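FdxN element excision controlling factor XisI (Anabaena variabilis ATCC 29413, PDB 2NVM) probably helps control the site-specific excision of the fdxN element that restores nitrogen-fixation genes in cyanobacteria, acting in a complex with XisF and XisH. Local coordinates at residues B[54-60]-B[72-78]; B[7-11]-B[101-107]. All coordinates share one frame; numbering follows the deposited sequence. Where two conformers were deposited one is given.

Interaction 1 (B[54-60]-B[72-78]); sequences DQYLWLC and IILYLQI
Q55 and Y75 meet through a short hydrogen bond, Y75 OH to Q55 OE1 at 2.5 Å, within an antiparallel pairing of strands 55-61 and 67-79. The same amide turns its other end to Q77: NE2 gives a nearly straight bond (171°) to a lone pair of Q77 OE1, 2.9 Å away. A bend at chi2 (-65°) brings the Q55 amide across to both partners, whose bonds fix its flip. On this face L57 lays CD1 over the Y75 ring, 4.0 Å from its centroid, and packs against I72. The second subunit covers this side: its R46 bonds Y75 OH, and its L59 and L57 pack on L57 and L59.

The other face is tightly filled where W58 lies against I73 and L74. I73 CG2 sits 3.6 Å from the centroid of the six-membered W58 ring, almost on the ring normal, while L74 CD2 approaches the ring edge. I73 and L74 both face W58 in a classic beta bulge, so W58 O accepts from I73 N (2.8 Å) and from L74 N (3.1 Å). The loose side begins at the other branch of I73, a residue partly exposed where the others are buried: CD1 reaches only C60 SG, at 4.2 Å. Helix 4-23 covers Y56 and W58. The chemistry thus gives one sheet two interfaces: an amide-hydroxyl network joined to the dimer partner, and an aromatic-aliphatic layer beneath the helix.

Interaction 2 (B[7-11]-B[101-107]); sequences HYRHT and AGIPQTD
H7 opens the contact by directing its imidazole at the backbone of A101, and NE2 donates to A101 O at 2.7 Å. The oxygen lies in the plane of the ring and the donor arrives close to the carbonyl axis, but the bond is bent, with 137° at the hydrogen. CG stands anti to the backbone N of H7 (chi1 169°), which sends the ring out from helix 4-23 to the end of helix 93-100. That helix closes in a Schellman motif: G102, with positive phi, is its C-prime residue, and the chain turns there toward I103.

Y8 comes next and reaches farther along the loop. Its hydroxyl donates to D107 OD2 at 2.6 Å, meeting the carboxylate on its anti side and 33° out of its plane; the planes of ring and carboxylate are steeply inclined. I103 CG2 lies over one ring face, toward the rim and 4.0 Å from Y8 CZ, while P104 CD comes within 3.4 Å of Y8 OH. Strand 82-87 adds I83 to both Y8 and I103.

One turn after H7, T11 closes the row. Its methyl CG2 meets I103 CD1 tip to tip at 3.4 Å and A101 CB at 3.5 Å, both tight for carbon pairs. Its hydroxyl turns back to its own helix: OG1 donates to H7 O, which also receives T11 N from the opposite face of the carbonyl plane. That bond fixes the rotation of T11 and leaves the methyl facing the loop.

The polar bonds of H7 and Y8 therefore hold two separate points of the 101-107 loop, with I103 filling the space between them. The bond from Y8 OH, with a weak, long ion pair from K4 to D107 OD1, would probably help stabilise the charged form of the buried D107.

How the interactions relate
Helix 4-23 illustrates how one helix can serve two neighbours. Interaction 1 is nested in the chain between the segments of interaction 2, and their centres lie about 16 Å apart. They nevertheless touch through R9, which points away from the 101-107 loop: R9 NE forms a salt bridge with D54 OD1 at 2.8 Å, and D54 OD1 also accepts from Y56 OH. Carbon packing completes the join, with I78 CD1 3.9 Å from R9 CG and 4.0 Å from Y8 C. Interaction 1 thus joins two strands of the sheet and contributes to its dimer-facing side, while interaction 2 ties the helix to the loop leading into strand 108-110.

Interaction 1 (B[54-60]-B[72-78])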
# COMPACT_ATOMS: atom_id res chain seq x y z
N ASP B 54 1.29 4.46 9.99
CA ASP B 54 2.72 4.39 9.62
C ASP B 54 2.99 3.36 8.51
O ASP B 54 3.87 2.50 8.64
CB ASP B 54 3.63 4.15 10.85
CG ASP B 54 3.76 5.36 11.75
OD1 ASP B 54 3.95 6.48 11.25
OD2 ASP B 54 3.78 5.17 12.98
N GLN B 55 2.19 3.45 7.46
CA GLN B 55 2.28 2.59 6.27
C GLN B 55 2.51 3.55 5.11
O GLN B 55 1.74 4.51 4.93
CB GLN B 55 0.99 1.80 6.08
CG GLN B 55 0.60 0.89 7.25
CD GLN B 55 1.58 -0.23 7.50
OE1 GLN B 55 2.02 -0.89 6.57
NE2 GLN B 55 1.91 -0.47 8.76
N TYR B 56 3.58 3.30 4.35
CA TYR B 56 4.03 4.15 3.24
C TYR B 56 4.31 3.24 2.06
O TYR B 56 5.25 2.45 2.10
CB TYR B 56 5.31 4.92 3.68
CG TYR B 56 5.10 5.65 5.00
CD1 TYR B 56 4.51 6.92 5.05
CD2 TYR B 56 5.44 5.03 6.22
CE1 TYR B 56 4.28 7.58 6.29
CE2 TYR B 56 5.23 5.68 7.46
CZ TYR B 56 4.64 6.94 7.49
OH TYR B 56 4.44 7.54 8.70
N LEU B 57 3.51 3.36 1.00
CA LEU B 57 3.64 2.49 -0.15
C LEU B 57 3.53 3.18 -1.50
O LEU B 57 2.77 4.10 -1.68
CB LEU B 57 2.60 1.38 -0.00
CG LEU B 57 2.59 0.24 -1.05
CD1 LEU B 57 2.49 -1.13 -0.39
CD2 LEU B 57 1.53 0.49 -2.12
N TRP B 58 4.34 2.69 -2.44
CA TRP B 58 4.41 3.12 -3.80
C TRP B 58 4.23 1.86 -4.64
O TRP B 58 5.01 0.90 -4.51
CB TRP B 58 5.76 3.84 -4.05
CG TRP B 58 6.16 4.07 -5.47
CD1 TRP B 58 5.32 4.20 -6.55
CD2 TRP B 58 7.48 4.37 -5.95
NE1 TRP B 58 6.05 4.47 -7.67
CE2 TRP B 58 7.37 4.59 -7.35
CE3 TRP B 58 8.75 4.44 -5.35
CZ2 TRP B 58 8.49 4.87 -8.17
CZ3 TRP B 58 9.88 4.73 -6.17
CH2 TRP B 58 9.73 4.93 -7.57
N LEU B 59 3.19 1.88 -5.47
CA LEU B 59 2.89 0.79 -6.40
C LEU B 59 2.56 1.32 -7.77
O LEU B 59 2.35 2.52 -7.94
CB LEU B 59 1.73 -0.06 -5.86
CG LEU B 59 0.32 0.52 -5.59
CD1 LEU B 59 -0.39 1.03 -6.81
CD2 LEU B 59 -0.52 -0.60 -4.98
N CYS B 60 2.56 0.42 -8.75
CA CYS B 60 2.09 0.72 -10.10
C CYS B 60 0.91 -0.24 -10.38
O CYS B 60 0.91 -1.39 -9.93
CB CYS B 60 3.19 0.65 -11.16
SG CYS B 60 3.87 -0.91 -11.39
N ILE B 72 4.00 -3.78 -6.28
CA ILE B 72 4.58 -2.94 -5.20
C ILE B 72 6.02 -2.63 -5.59
O ILE B 72 6.77 -3.55 -5.92
CB ILE B 72 4.50 -3.66 -3.83
CG1 ILE B 72 3.01 -3.87 -3.47
CG2 ILE B 72 5.28 -2.87 -2.71
CD1 ILE B 72 2.77 -4.63 -2.18
N ILE B 73 6.36 -1.32 -5.60
CA ILE B 73 7.70 -0.81 -5.95
C ILE B 73 8.52 -0.57 -4.69
O ILE B 73 9.67 -0.99 -4.59
CB ILE B 73 7.63 0.58 -6.71
CG1 ILE B 73 6.78 0.52 -7.98
CG2 ILE B 73 9.04 1.10 -7.05
CD1 ILE B 73 7.30 -0.42 -9.02
N LEU B 74 7.92 0.16 -3.73
CA LEU B 74 8.56 0.52 -2.48
C LEU B 74 7.52 0.51 -1.37
O LEU B 74 6.45 1.11 -1.53
CB LEU B 74 9.20 1.91 -2.64
CG LEU B 74 10.18 2.54 -1.64
CD1 LEU B 74 11.33 1.62 -1.32
CD2 LEU B 74 10.73 3.84 -2.24
N TYR B 75 7.83 -0.21 -0.29
CA TYR B 75 6.94 -0.35 0.85
C TYR B 75 7.74 -0.27 2.15
O TYR B 75 8.65 -1.07 2.38
CB TYR B 75 6.09 -1.65 0.72
CG TYR B 75 5.19 -1.97 1.90
CD1 TYR B 75 4.55 -0.95 2.67
CD2 TYR B 75 4.87 -3.30 2.21
CE1 TYR B 75 3.72 -1.25 3.75
CE2 TYR B 75 4.04 -3.62 3.29
CZ TYR B 75 3.46 -2.58 4.05
OH TYR B 75 2.62 -2.84 5.10
N LEU B 76 7.37 0.71 2.96
CA LEU B 76 7.99 0.99 4.25
C LEU B 76 6.92 1.13 5.32
O LEU B 76 5.83 1.66 5.05
CB LEU B 76 8.76 2.32 4.17
CG LEU B 76 9.78 2.50 3.04
CD1 LEU B 76 10.38 3.88 3.08
CD2 LEU B 76 10.88 1.49 3.13
N GLN B 77 7.22 0.62 6.51
CA GLN B 77 6.37 0.79 7.68
C GLN B 77 7.22 1.03 8.94
O GLN B 77 8.37 0.60 9.00
CB GLN B 77 5.37 -0.37 7.90
CG GLN B 77 5.97 -1.73 8.18
CD GLN B 77 5.07 -2.74 8.87
OE1 GLN B 77 3.91 -2.48 9.22
NE2 GLN B 77 5.64 -3.92 9.12
N ILE B 78 6.64 1.75 9.91
CA ILE B 78 7.27 2.01 11.20
C ILE B 78 6.48 1.11 12.15
O ILE B 78 5.26 1.26 12.26
CB ILE B 78 7.25 3.49 11.64
CG1 ILE B 78 7.81 4.41 10.52
CG2 ILE B 78 8.06 3.64 12.92
CD1 ILE B 78 7.75 5.88 10.84

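Interaction 2 (B[7-11]-B[101-107])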
# COMPACT_ATOMS: atom_id res chain seq x y z
N HIS B 7 10.47 12.38 13.66
CA HIS B 7 11.66 12.49 12.80
C HIS B 7 11.68 11.35 11.76
O HIS B 7 11.92 11.59 10.58
CB HIS B 7 12.95 12.49 13.65
CG HIS B 7 14.20 12.35 12.85
ND1 HIS B 7 14.61 13.30 11.94
CD2 HIS B 7 15.12 11.36 12.81
CE1 HIS B 7 15.73 12.90 11.37
NE2 HIS B 7 16.06 11.72 11.88
N TYR B 8 11.44 10.13 12.23
CA TYR B 8 11.37 8.92 11.39
C TYR B 8 10.26 9.01 10.34
O TYR B 8 10.47 8.61 9.20
CB TYR B 8 11.19 7.65 12.26
CG TYR B 8 12.43 7.13 12.97
CD1 TYR B 8 13.52 7.97 13.31
CD2 TYR B 8 12.46 5.80 13.44
CE1 TYR B 8 14.64 7.48 14.00
CE2 TYR B 8 13.59 5.30 14.15
CZ TYR B 8 14.66 6.15 14.42
OH TYR B 8 15.77 5.71 15.11
N ARG B 9 9.09 9.53 10.74
CA ARG B 9 7.94 9.75 9.83
C ARG B 9 8.31 10.72 8.72
O ARG B 9 8.14 10.40 7.55
CB ARG B 9 6.70 10.28 10.57
CG ARG B 9 5.96 9.25 11.40
CD ARG B 9 4.70 9.88 11.97
NE ARG B 9 3.85 8.91 12.67
CZ ARG B 9 3.87 8.60 13.97
NH1 ARG B 9 4.71 9.18 14.85
NH2 ARG B 9 3.00 7.69 14.43
N HIS B 10 8.83 11.89 9.11
CA HIS B 10 9.29 12.94 8.18
C HIS B 10 10.34 12.41 7.20
O HIS B 10 10.23 12.64 6.00
CB HIS B 10 9.83 14.15 8.97
CG HIS B 10 10.43 15.24 8.13
ND1 HIS B 10 9.67 16.19 7.47
CD2 HIS B 10 11.73 15.57 7.88
CE1 HIS B 10 10.47 17.03 6.84
NE2 HIS B 10 11.72 16.68 7.07
N THR B 11 11.32 11.68 7.75
CA THR B 11 12.43 11.10 6.97
C THR B 11 11.94 10.14 5.89
O THR B 11 12.23 10.35 4.71
CB THR B 11 13.46 10.37 7.90
OG1 THR B 11 14.00 11.29 8.84
CG2 THR B 11 14.64 9.76 7.12
N ALA B 101 20.16 10.84 7.51
CA ALA B 101 19.15 11.50 8.36
C ALA B 101 19.29 11.13 9.87
O ALA B 101 18.40 11.43 10.63
CB ALA B 101 17.72 11.19 7.86
N GLY B 102 20.40 10.50 10.29
CA GLY B 102 20.63 10.14 11.70
C GLY B 102 19.80 8.99 12.25
O GLY B 102 19.58 8.92 13.46
N ILE B 103 19.33 8.11 11.36
CA ILE B 103 18.57 6.93 11.75
C ILE B 103 19.68 5.87 11.91
O ILE B 103 20.41 5.63 10.94
CB ILE B 103 17.53 6.49 10.69
CG1 ILE B 103 16.57 7.65 10.38
CG2 ILE B 103 16.75 5.24 11.17
CD1 ILE B 103 15.50 7.33 9.36
N PRO B 104 19.83 5.27 13.11
CA PRO B 104 20.86 4.25 13.28
C PRO B 104 20.45 2.94 12.59
O PRO B 104 19.24 2.67 12.44
CB PRO B 104 20.94 4.07 14.80
CG PRO B 104 19.57 4.34 15.26
CD PRO B 104 19.06 5.45 14.36
N GLN B 105 21.45 2.15 12.17
CA GLN B 105 21.24 0.84 11.50
C GLN B 105 20.42 -0.15 12.34
O GLN B 105 19.72 -0.99 11.78
CB GLN B 105 22.56 0.18 11.07
CG GLN B 105 23.37 0.97 10.05
N THR B 106 20.51 -0.03 13.68
CA THR B 106 19.72 -0.86 14.61
C THR B 106 18.20 -0.60 14.57
O THR B 106 17.45 -1.42 15.10
CB THR B 106 20.20 -0.73 16.09
OG1 THR B 106 20.02 0.62 16.55
CG2 THR B 106 21.67 -1.13 16.21
N ASP B 107 17.78 0.56 14.01
CA ASP B 107 16.35 0.91 13.82
C ASP B 107 15.82 0.72 12.37
O ASP B 107 14.71 1.15 12.07
CB ASP B 107 16.09 2.35 14.36
CG ASP B 107 16.18 2.45 15.89
OD1 ASP B 107 15.85 1.48 16.61
OD2 ASP B 107 16.54 3.53 16.38